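Local coordinates for 3-guanidinopropionase (Pseudomonas aeruginosa, PDB 3NIQ) that catalyses the manganese-dependent hydrolysis of 3-guanidinopropanoate to urea and beta-alanine, with low activity on 4-guanidinobutanoate, at the interface of chains A and B and the interface of chains A and C. Residues are numbered along the deposited sequence; one frame, centred on the assembly and turned at random. Chains: chain A/B/C, 3-guanidinopropionase.

Contacts 1 and 2 are twin patches of the two-fold interface between chains A and B. Their C-alpha centres lie about 13 Å apart. In each, an isoleucine, B:Ile96 in contact 1 and A:Ile96 in contact 2, enters a pocket of the other chain. The loop from position 46, the start of helix 98-114 and residues 161, 163 and 164 line it. Contact 3 joins chains A and C. It lies about 35 Å from contact 1 and 37 Å from contact 2, centre to centre. It uses C:Asn50, next in sequence to the equivalent of A:Thr49 in contact 1. The loop therefore serves two different interfaces, as suits the homohexamer.

Contact 1: the interface of chains A and B. Residues chain A 46-49, 98, 161, 163-164; chain B 96.
The CG2 methyl of B:Ile96 lies over one face of the A:Asn161 side-chain amide, 4.2 Å from CG. The same methyl is 4.0 Å from A:Asn161 CB, and the two side chains run past each other in opposite directions. This is a pocket of methyl groups and backbone carbonyls between subunits of an arginase-family ureohydrolase. B:Ile96 is the plug, with 111 Å² of its surface hidden by chain A. Its branches split the work. CG2 is anti to the backbone N and meets A:Leu98 CD1 at 3.8 Å, at the start of helix 98-114. It also faces the backbone carbonyl of A:Tyr163. CG1 lies beside the backbone N (chi1 -63°) and points the other branch towards the threonines. There it meets A:Thr164 CG2 at 3.9 Å, with the side chains nearly at right angles. A:Thr49 also presents its methyl, CG2, which lies 3.9 Å from B:Ile96 CD1. In both threonines this methyl is anti to the carbonyl carbon. B:Ile96 CD1 lies against the backbone of loop residues A:Gly46 and A:Gly47, where A:Gly46 O is 3.4 Å away and A:Gly47 O is 3.7 Å away. The carbonyl A:Thr48 O faces the same methyl, 3.8 Å from B:Ile96 CD1.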
loop_
_atom_site.group_PDB
_atom_site.type_symbol
_atom_site.label_atom_id
_atom_site.label_comp_id
_atom_site.label_asym_id
_atom_site.label_seq_id
_atom_site.Cartn_x
_atom_site.Cartn_y
_atom_site.Cartn_z
ATOM N N GLY A 46 -18.978 15.754 6.240
ATOM C CA GLY A 46 -20.281 15.459 6.870
ATOM C C GLY A 46 -21.376 15.054 5.872
ATOM O O GLY A 46 -22.289 14.284 6.208
ATOM N N GLY A 47 -21.288 15.553 4.643
ATOM C CA GLY A 47 -22.273 15.220 3.610
ATOM C C GLY A 47 -22.068 13.856 2.951
ATOM O O GLY A 47 -22.847 13.466 2.062
ATOM N N THR A 48 -21.032 13.121 3.359
ATOM C CA THR A 48 -20.689 11.889 2.648
ATOM C C THR A 48 -21.575 10.687 3.036
ATOM O O THR A 48 -21.619 10.273 4.194
ATOM C CB THR A 48 -19.165 11.557 2.756
ATOM O OG1 THR A 48 -18.422 12.552 2.028
ATOM C CG2 THR A 48 -18.893 10.191 2.155
ATOM N N THR A 49 -22.226 10.107 2.035
ATOM C CA THR A 49 -23.162 8.997 2.255
ATOM C C THR A 49 -22.543 7.611 2.125
ATOM O O THR A 49 -23.132 6.618 2.556
ATOM C CB THR A 49 -24.342 9.086 1.295
ATOM O OG1 THR A 49 -23.852 9.167 -0.041
ATOM C CG2 THR A 49 -25.165 10.323 1.610
ATOM N N LEU A 98 -23.448 18.601 11.187
ATOM C CA LEU A 98 -23.506 19.003 9.797
ATOM C C LEU A 98 -24.083 20.414 9.636
ATOM O O LEU A 98 -23.532 21.243 8.909
ATOM C CB LEU A 98 -24.358 17.982 9.041
ATOM C CG LEU A 98 -24.507 18.048 7.522
ATOM C CD1 LEU A 98 -25.034 16.708 7.015
ATOM C CD2 LEU A 98 -25.475 19.144 7.112
ATOM N N ASN A 161 -33.409 14.413 4.873
ATOM C CA ASN A 161 -32.117 15.068 4.996
ATOM C C ASN A 161 -31.781 15.720 3.651
ATOM O O ASN A 161 -31.497 15.024 2.662
ATOM C CB ASN A 161 -31.050 14.055 5.418
ATOM C CG ASN A 161 -31.367 13.406 6.754
ATOM O OD1 ASN A 161 -31.207 14.022 7.799
ATOM N ND2 ASN A 161 -31.820 12.156 6.722
ATOM N N TYR A 163 -29.349 17.800 2.882
ATOM C CA TYR A 163 -27.963 18.213 2.734
ATOM C C TYR A 163 -27.000 17.036 2.733
ATOM O O TYR A 163 -26.712 16.469 3.779
ATOM C CB TYR A 163 -27.588 19.189 3.844
ATOM C CG TYR A 163 -28.497 20.391 3.893
ATOM C CD1 TYR A 163 -28.618 21.228 2.782
ATOM C CD2 TYR A 163 -29.241 20.695 5.047
ATOM C CE1 TYR A 163 -29.436 22.329 2.806
ATOM C CE2 TYR A 163 -30.080 21.824 5.081
ATOM C CZ TYR A 163 -30.163 22.628 3.947
ATOM O OH TYR A 163 -30.974 23.736 3.929
ATOM N N THR A 164 -26.532 16.658 1.545
ATOM C CA THR A 164 -25.480 15.649 1.407
ATOM C C THR A 164 -24.611 16.114 0.257
ATOM O O THR A 164 -24.970 17.052 -0.461
ATOM C CB THR A 164 -26.025 14.256 1.024
ATOM O OG1 THR A 164 -26.461 14.291 -0.335
ATOM C CG2 THR A 164 -27.196 13.824 1.938
ATOM N N ILE B 96 -25.757 10.384 7.756
ATOM C CA ILE B 96 -25.979 11.830 7.631
ATOM C C ILE B 96 -26.626 12.463 8.870
ATOM O O ILE B 96 -26.434 13.648 9.121
ATOM C CB ILE B 96 -26.877 12.170 6.406
ATOM C CG1 ILE B 96 -26.203 11.750 5.096
ATOM C CG2 ILE B 96 -27.228 13.674 6.380
ATOM C CD1 ILE B 96 -24.777 12.281 4.931
#

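Contact 2: the interface of chains A and B. Residues chain A 95-96; chain B 46-48, 98, 161, 163-164.
A:Ile96 puts its CD1 methyl against the carbonyls of B:Gly46 and B:Gly47, with 3.6 Å from CD1 to B:Gly46 O. The site is the two-fold twin of an isoleucine plug in this arginase-family hexamer. The other branch, CG2, faces B:Leu98 CD2 at 4.0 Å and B:Tyr163 O at 3.8 Å. A:Ile96 CG1 touches the methyl CG2 of B:Thr164, and the two side chains meet at about a right angle. B:Asn161 borders the CG2 methyl through its CB. A:Pro95 packs lightly, its CB facing B:Thr48 O. Around the isoleucine, two waters link the backbones. Water 1 joins A:Pro95 O to B:Thr48 O, lying 2.7 Å from the latter. Water 2 bridges A:Ile96 O, at 2.9 Å, and B:Gly46 O, at 2.6 Å. The carbonyl of B:Gly46 thus meets both a methyl and a water. Further out, torsions set the pocket wall. B:Leu98, at the start of helix 98-114, has CG anti to its backbone N (chi1 -176°). Its chi2 of 75° brings CD2 to the plug, whereas the twin leucine of chain A is modelled with CD1 there.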
loop_
_atom_site.group_PDB
_atom_site.type_symbol
_atom_site.label_atom_id
_atom_site.label_comp_id
_atom_site.label_asym_id
_atom_site.label_seq_id
_atom_site.Cartn_x
_atom_site.Cartn_y
_atom_site.Cartn_z
ATOM N N PRO A 95 -16.996 18.359 12.662
ATOM C CA PRO A 95 -17.143 16.994 12.119
ATOM C C PRO A 95 -18.339 16.209 12.683
ATOM O O PRO A 95 -18.719 15.172 12.122
ATOM C CB PRO A 95 -15.832 16.315 12.506
ATOM C CG PRO A 95 -15.356 17.087 13.747
ATOM C CD PRO A 95 -15.770 18.520 13.474
ATOM N N ILE A 96 -18.916 16.707 13.771
ATOM C CA ILE A 96 -20.002 16.027 14.472
ATOM C C ILE A 96 -21.391 16.541 14.082
ATOM O O ILE A 96 -22.379 15.808 14.170
ATOM C CB ILE A 96 -19.822 16.162 16.017
ATOM C CG1 ILE A 96 -18.497 15.539 16.450
ATOM C CG2 ILE A 96 -20.998 15.525 16.794
ATOM C CD1 ILE A 96 -18.293 14.075 15.967
ATOM N N GLY B 46 -20.497 8.300 12.811
ATOM C CA GLY B 46 -20.911 9.704 12.998
ATOM C C GLY B 46 -20.331 10.357 14.253
ATOM O O GLY B 46 -20.259 11.589 14.347
ATOM N N GLY B 47 -19.885 9.550 15.208
ATOM C CA GLY B 47 -19.287 10.095 16.436
ATOM C C GLY B 47 -17.812 10.455 16.349
ATOM O O GLY B 47 -17.212 10.916 17.337
ATOM N N THR B 48 -17.200 10.246 15.179
ATOM C CA THR B 48 -15.740 10.350 15.069
ATOM C C THR B 48 -15.258 11.789 14.875
ATOM O O THR B 48 -15.659 12.466 13.930
ATOM C CB THR B 48 -15.189 9.424 13.950
ATOM O OG1 THR B 48 -15.305 8.047 14.363
ATOM C CG2 THR B 48 -13.759 9.740 13.689
ATOM N N LEU B 98 -26.987 12.092 12.888
ATOM C CA LEU B 98 -26.431 11.438 14.081
ATOM C C LEU B 98 -27.486 10.958 15.088
ATOM O O LEU B 98 -27.453 9.808 15.545
ATOM C CB LEU B 98 -25.425 12.361 14.760
ATOM C CG LEU B 98 -24.655 11.834 15.976
ATOM C CD1 LEU B 98 -23.570 10.862 15.545
ATOM C CD2 LEU B 98 -24.028 12.988 16.732
ATOM N N ASN B 161 -21.981 19.616 21.851
ATOM C CA ASN B 161 -22.187 18.297 21.256
ATOM C C ASN B 161 -21.888 17.183 22.265
ATOM O O ASN B 161 -20.743 16.976 22.642
ATOM C CB ASN B 161 -21.370 18.151 19.967
ATOM C CG ASN B 161 -21.750 19.188 18.908
ATOM O OD1 ASN B 161 -22.883 19.211 18.423
ATOM N ND2 ASN B 161 -20.794 20.043 18.537
ATOM N N TYR B 163 -22.717 13.818 22.088
ATOM C CA TYR B 163 -22.509 12.466 21.574
ATOM C C TYR B 163 -21.336 12.369 20.576
ATOM O O TYR B 163 -21.451 12.808 19.421
ATOM C CB TYR B 163 -23.788 11.935 20.928
ATOM C CG TYR B 163 -25.022 12.006 21.803
ATOM C CD1 TYR B 163 -25.061 11.369 23.040
ATOM C CD2 TYR B 163 -26.162 12.707 21.376
ATOM C CE1 TYR B 163 -26.207 11.437 23.852
ATOM C CE2 TYR B 163 -27.315 12.774 22.165
ATOM C CZ TYR B 163 -27.329 12.137 23.405
ATOM O OH TYR B 163 -28.462 12.193 24.192
ATOM N N THR B 164 -20.214 11.809 21.037
ATOM C CA THR B 164 -19.095 11.477 20.170
ATOM C C THR B 164 -18.534 10.126 20.620
ATOM O O THR B 164 -18.939 9.589 21.659
ATOM C CB THR B 164 -17.960 12.543 20.213
ATOM O OG1 THR B 164 -17.214 12.396 21.423
ATOM C CG2 THR B 164 -18.506 13.968 20.099
HETATM O O HOH W 1 -17.476 12.303 11.932
HETATM O O HOH W 2 -21.711 13.279 13.021
#

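Contact 3: the interface of chains A and C. Residues chain A 16, 67; chain C 50, 255.
C:Asn50 extends its amide towards A:Leu67 and A:Arg16 because CG stands anti to the backbone N (chi1 -180°). A:Leu67, which ends the 3-10 helix 65-67, has CG beside its own backbone N (chi1 -53°), which aims its two methyls at chain C. The patch is a small loop contact between subunits of an arginase-family hexamer, and it hides 93 Å² in all. The side chains of A:Leu67 and C:Asn50 cross at about a right angle. The CD2 methyl of A:Leu67 lies beyond the amide end and is raised from its plane. It is 3.9 Å from C:Asn50 ND2 and 4.1 Å from OD1, so it meets both polar atoms by van der Waals contact. A:Arg16 approaches on the same side of the amide plane. Its aliphatic root does the touching, with CB 4.0 Å from C:Asn50 OD1. From CG to NE the arginine chain is extended, which carries the guanidinium away from the asparagine. Within chain A, the backbone carbonyl of A:Leu67 lies over one face of that guanidinium, 4.1 Å above its plane and towards the rim. The other methyl of A:Leu67, CD1, is turned to the C:Pro255 ring, 4.3 Å from its CG.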
loop_
_atom_site.group_PDB
_atom_site.type_symbol
_atom_site.label_atom_id
_atom_site.label_comp_id
_atom_site.label_asym_id
_atom_site.label_seq_id
_atom_site.Cartn_x
_atom_site.Cartn_y
_atom_site.Cartn_z
ATOM N N ARG A 16 11.854 21.419 -2.574
ATOM C CA ARG A 16 10.397 21.284 -2.541
ATOM C C ARG A 16 9.876 20.331 -1.462
ATOM O O ARG A 16 8.678 20.307 -1.171
ATOM C CB ARG A 16 9.884 20.860 -3.923
ATOM C CG ARG A 16 10.136 21.908 -4.971
ATOM C CD ARG A 16 9.705 21.459 -6.363
ATOM N NE ARG A 16 9.938 22.534 -7.332
ATOM C CZ ARG A 16 9.251 23.684 -7.398
ATOM N NH1 ARG A 16 8.243 23.960 -6.558
ATOM N NH2 ARG A 16 9.571 24.577 -8.323
ATOM N N LEU A 67 4.890 20.695 -5.255
ATOM C CA LEU A 67 5.498 20.350 -6.555
ATOM C C LEU A 67 5.187 21.367 -7.642
ATOM O O LEU A 67 5.796 21.325 -8.724
ATOM C CB LEU A 67 5.055 18.956 -7.022
ATOM C CG LEU A 67 5.229 17.785 -6.054
ATOM C CD1 LEU A 67 4.991 16.457 -6.759
ATOM C CD2 LEU A 67 6.632 17.811 -5.437
ATOM N N ASN C 50 14.620 16.394 -5.738
ATOM C CA ASN C 50 13.349 16.257 -5.052
ATOM C C ASN C 50 13.207 14.862 -4.412
ATOM O O ASN C 50 13.788 14.598 -3.369
ATOM C CB ASN C 50 12.220 16.570 -6.055
ATOM C CG ASN C 50 10.822 16.470 -5.451
ATOM O OD1 ASN C 50 10.537 16.985 -4.348
ATOM N ND2 ASN C 50 9.922 15.810 -6.201
ATOM N N PRO C 255 6.788 13.480 -10.807
ATOM C CA PRO C 255 5.593 13.256 -11.639
ATOM C C PRO C 255 4.972 14.571 -12.116
ATOM O O PRO C 255 5.032 15.579 -11.402
ATOM C CB PRO C 255 4.630 12.523 -10.691
ATOM C CG PRO C 255 5.033 13.026 -9.279
ATOM C CD PRO C 255 6.547 13.179 -9.370
#